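Local coordinates for arsenate reductase (ArsC) (PDB 1Y1L), which probably reduces arsenate to arsenite for arsenical resistance and belongs to the low-molecular-weight tyrosine phosphatase family, at residues E104-Y107 / R108-A112. Residues are numbered along the deposited sequence; the frame is centred on the assembly and turned at random.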
ATOM      1  N   GLU A 104      -8.892  29.133  14.960  1.00 68.46           N
ATOM      2  CA  GLU A 104      -8.225  30.387  14.592  1.00 67.11           C
ATOM      3  C   GLU A 104      -8.065  30.624  13.072  1.00 64.35           C
ATOM      4  O   GLU A 104      -9.011  30.452  12.290  1.00 60.22           O
ATOM      5  CB  GLU A 104      -6.864  30.482  15.292  1.00 64.77           C
ATOM      6  CG  GLU A 104      -5.906  29.398  14.881  1.00 69.20           C
ATOM      7  CD  GLU A 104      -4.533  29.610  15.440  1.00 80.76           C
ATOM      8  OE1 GLU A 104      -4.172  28.877  16.387  1.00 89.61           O
ATOM      9  OE2 GLU A 104      -3.812  30.503  14.932  1.00 81.77           O
ATOM     10  N   GLY A 105      -6.883  31.091  12.677  1.00 61.67           N
ATOM     11  CA  GLY A 105      -6.609  31.344  11.275  1.00 54.38           C
ATOM     12  C   GLY A 105      -6.029  30.128  10.581  1.00 50.74           C
ATOM     13  O   GLY A 105      -5.920  30.118   9.357  1.00 52.64           O
ATOM     14  N   THR A 106      -5.621  29.125  11.360  1.00 47.17           N
ATOM     15  CA  THR A 106      -5.053  27.884  10.827  1.00 40.29           C
ATOM     16  C   THR A 106      -5.961  27.290   9.762  1.00 36.73           C
ATOM     17  O   THR A 106      -5.485  26.729   8.779  1.00 38.88           O
ATOM     18  CB  THR A 106      -4.806  26.854  11.954  1.00 40.50           C
ATOM     19  OG1 THR A 106      -3.644  27.242  12.699  1.00 50.02           O
ATOM     20  CG2 THR A 106      -4.586  25.459  11.399  1.00 39.30           C
ATOM     21  N   TYR A 107      -7.267  27.399   9.973  1.00 31.83           N
ATOM     22  CA  TYR A 107      -8.232  26.903   9.016  1.00 29.20           C
ATOM     23  C   TYR A 107      -8.065  27.604   7.672  1.00 32.77           C
ATOM     24  O   TYR A 107      -8.108  26.971   6.624  1.00 35.85           O
ATOM     25  CB  TYR A 107      -9.631  27.142   9.528  1.00 24.55           C
ATOM     26  CG  TYR A 107     -10.189  25.986  10.283  1.00 25.78           C
ATOM     27  CD1 TYR A 107      -9.722  25.659  11.545  1.00 25.12           C
ATOM     28  CD2 TYR A 107     -11.217  25.234   9.749  1.00 30.20           C
ATOM     29  CE1 TYR A 107     -10.270  24.613  12.252  1.00 20.64           C
ATOM     30  CE2 TYR A 107     -11.771  24.184  10.451  1.00 29.57           C
ATOM     31  CZ  TYR A 107     -11.298  23.879  11.696  1.00 25.53           C
ATOM     32  OH  TYR A 107     -11.868  22.829  12.361  1.00 33.38           O
ATOM     33  N   ARG A 108      -7.933  28.924   7.701  1.00 35.03           N
ATOM     34  CA  ARG A 108      -7.753  29.686   6.477  1.00 32.43           C
ATOM     35  C   ARG A 108      -6.475  29.249   5.779  1.00 33.55           C
ATOM     36  O   ARG A 108      -6.439  29.141   4.554  1.00 34.75           O
ATOM     37  CB  ARG A 108      -7.720  31.190   6.774  1.00 32.10           C
ATOM     38  CG  ARG A 108      -9.106  31.817   7.005  1.00 36.56           C
ATOM     39  CD  ARG A 108      -9.043  33.346   7.037  1.00 34.58           C
ATOM     40  NE  ARG A 108     -10.361  33.968   6.916  1.00 35.40           N
ATOM     41  CZ  ARG A 108     -11.183  34.209   7.938  1.00 43.91           C
ATOM     42  NH1 ARG A 108     -12.354  34.781   7.720  1.00 43.94           N
ATOM     43  NH2 ARG A 108     -10.841  33.885   9.182  1.00 50.48           N
ATOM     44  N   ARG A 109      -5.425  29.025   6.563  1.00 30.88           N
ATOM     45  CA  ARG A 109      -4.150  28.577   6.019  1.00 36.77           C
ATOM     46  C   ARG A 109      -4.358  27.228   5.314  1.00 39.32           C
ATOM     47  O   ARG A 109      -3.816  26.992   4.227  1.00 46.88           O
ATOM     48  CB  ARG A 109      -3.118  28.448   7.141  1.00 39.98           C
ATOM     49  CG  ARG A 109      -1.689  28.228   6.679  1.00 46.33           C
ATOM     50  CD  ARG A 109      -1.204  26.847   7.088  1.00 57.35           C
ATOM     51  NE  ARG A 109       0.173  26.903   7.569  1.00 64.75           N
ATOM     52  CZ  ARG A 109       0.532  26.788   8.847  1.00 67.03           C
ATOM     53  NH1 ARG A 109       1.818  26.867   9.174  1.00 68.59           N
ATOM     54  NH2 ARG A 109      -0.379  26.571   9.797  1.00 60.99           N
ATOM     55  N   VAL A 110      -5.117  26.339   5.951  1.00 35.94           N
ATOM     56  CA  VAL A 110      -5.422  25.029   5.384  1.00 29.81           C
ATOM     57  C   VAL A 110      -6.229  25.215   4.110  1.00 32.43           C
ATOM     58  O   VAL A 110      -6.030  24.504   3.134  1.00 36.32           O
ATOM     59  CB  VAL A 110      -6.229  24.169   6.372  1.00 27.65           C
ATOM     60  CG1 VAL A 110      -6.819  22.958   5.681  1.00 30.83           C
ATOM     61  CG2 VAL A 110      -5.340  23.742   7.516  1.00 31.76           C
ATOM     62  N   LEU A 111      -7.141  26.176   4.130  1.00 31.53           N
ATOM     63  CA  LEU A 111      -7.974  26.454   2.974  1.00 33.55           C
ATOM     64  C   LEU A 111      -7.126  26.853   1.780  1.00 35.63           C
ATOM     65  O   LEU A 111      -7.371  26.404   0.661  1.00 32.81           O
ATOM     66  CB  LEU A 111      -8.951  27.587   3.288  1.00 34.44           C
ATOM     67  CG  LEU A 111      -9.873  27.985   2.141  1.00 32.56           C
ATOM     68  CD1 LEU A 111     -10.753  26.807   1.813  1.00 41.00           C
ATOM     69  CD2 LEU A 111     -10.725  29.181   2.517  1.00 35.43           C
ATOM     70  N   ALA A 112      -6.157  27.733   2.021  1.00 35.72           N
ATOM     71  CA  ALA A 112      -5.288  28.220   0.971  1.00 37.10           C
ATOM     72  C   ALA A 112      -4.475  27.120   0.331  1.00 41.08           C
ATOM     73  O   ALA A 112      -4.369  27.086  -0.891  1.00 42.49           O
ATOM     74  CB  ALA A 112      -4.378  29.297   1.491  1.00 36.11           C
TER
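Gly105 and Arg109 illustrate how a turn near the N-terminal end of helix 106-121 is bonded and how it sorts its side chains. Three i to i+4 backbone bonds hold it: the amide of Arg109 reaches the Gly105 carbonyl at 3.0 Å, N to O, Val110 N donates to Thr106 O at 2.9 Å, and Leu111 N meets Tyr107 O at 2.8 Å. Around this backbone the side chains part. Arg109, with CG anti to its amide nitrogen (chi1 -170°), bends at chi2 and chi3, and its guanidinium turns back along the turn until Thr106 OG1 lies at its edge, near its plane; NH2 and OG1 stay 4.4 Å apart, and NH2 forms a salt bridge with Glu97 OE2. Arg108 instead runs extended from CG to NE and carries its guanidinium off the turn, where NH1 pairs with Glu50. Val110 sets CG2 beside its own nitrogen, on the side of the preceding turn, near Thr106 O. The methyl carbons Val110 CG2 and Thr106 CG2 lie 4.3 Å apart. Tyr107 leans on helix 42-49 and sends its hydroxyl to Asp41, and Leu111 packs against helix 12-21. The i to i+4 bonds make this an alpha-helical turn; the side-chain distribution, with Tyr107, Val110 and Leu111 buried, Arg109 on the solvent side and Arg108 along the flank towards helix 42-49, makes it amphipathic, as befits the C-terminal helix flanking the parallel sheet of the low-molecular-weight phosphatase fold.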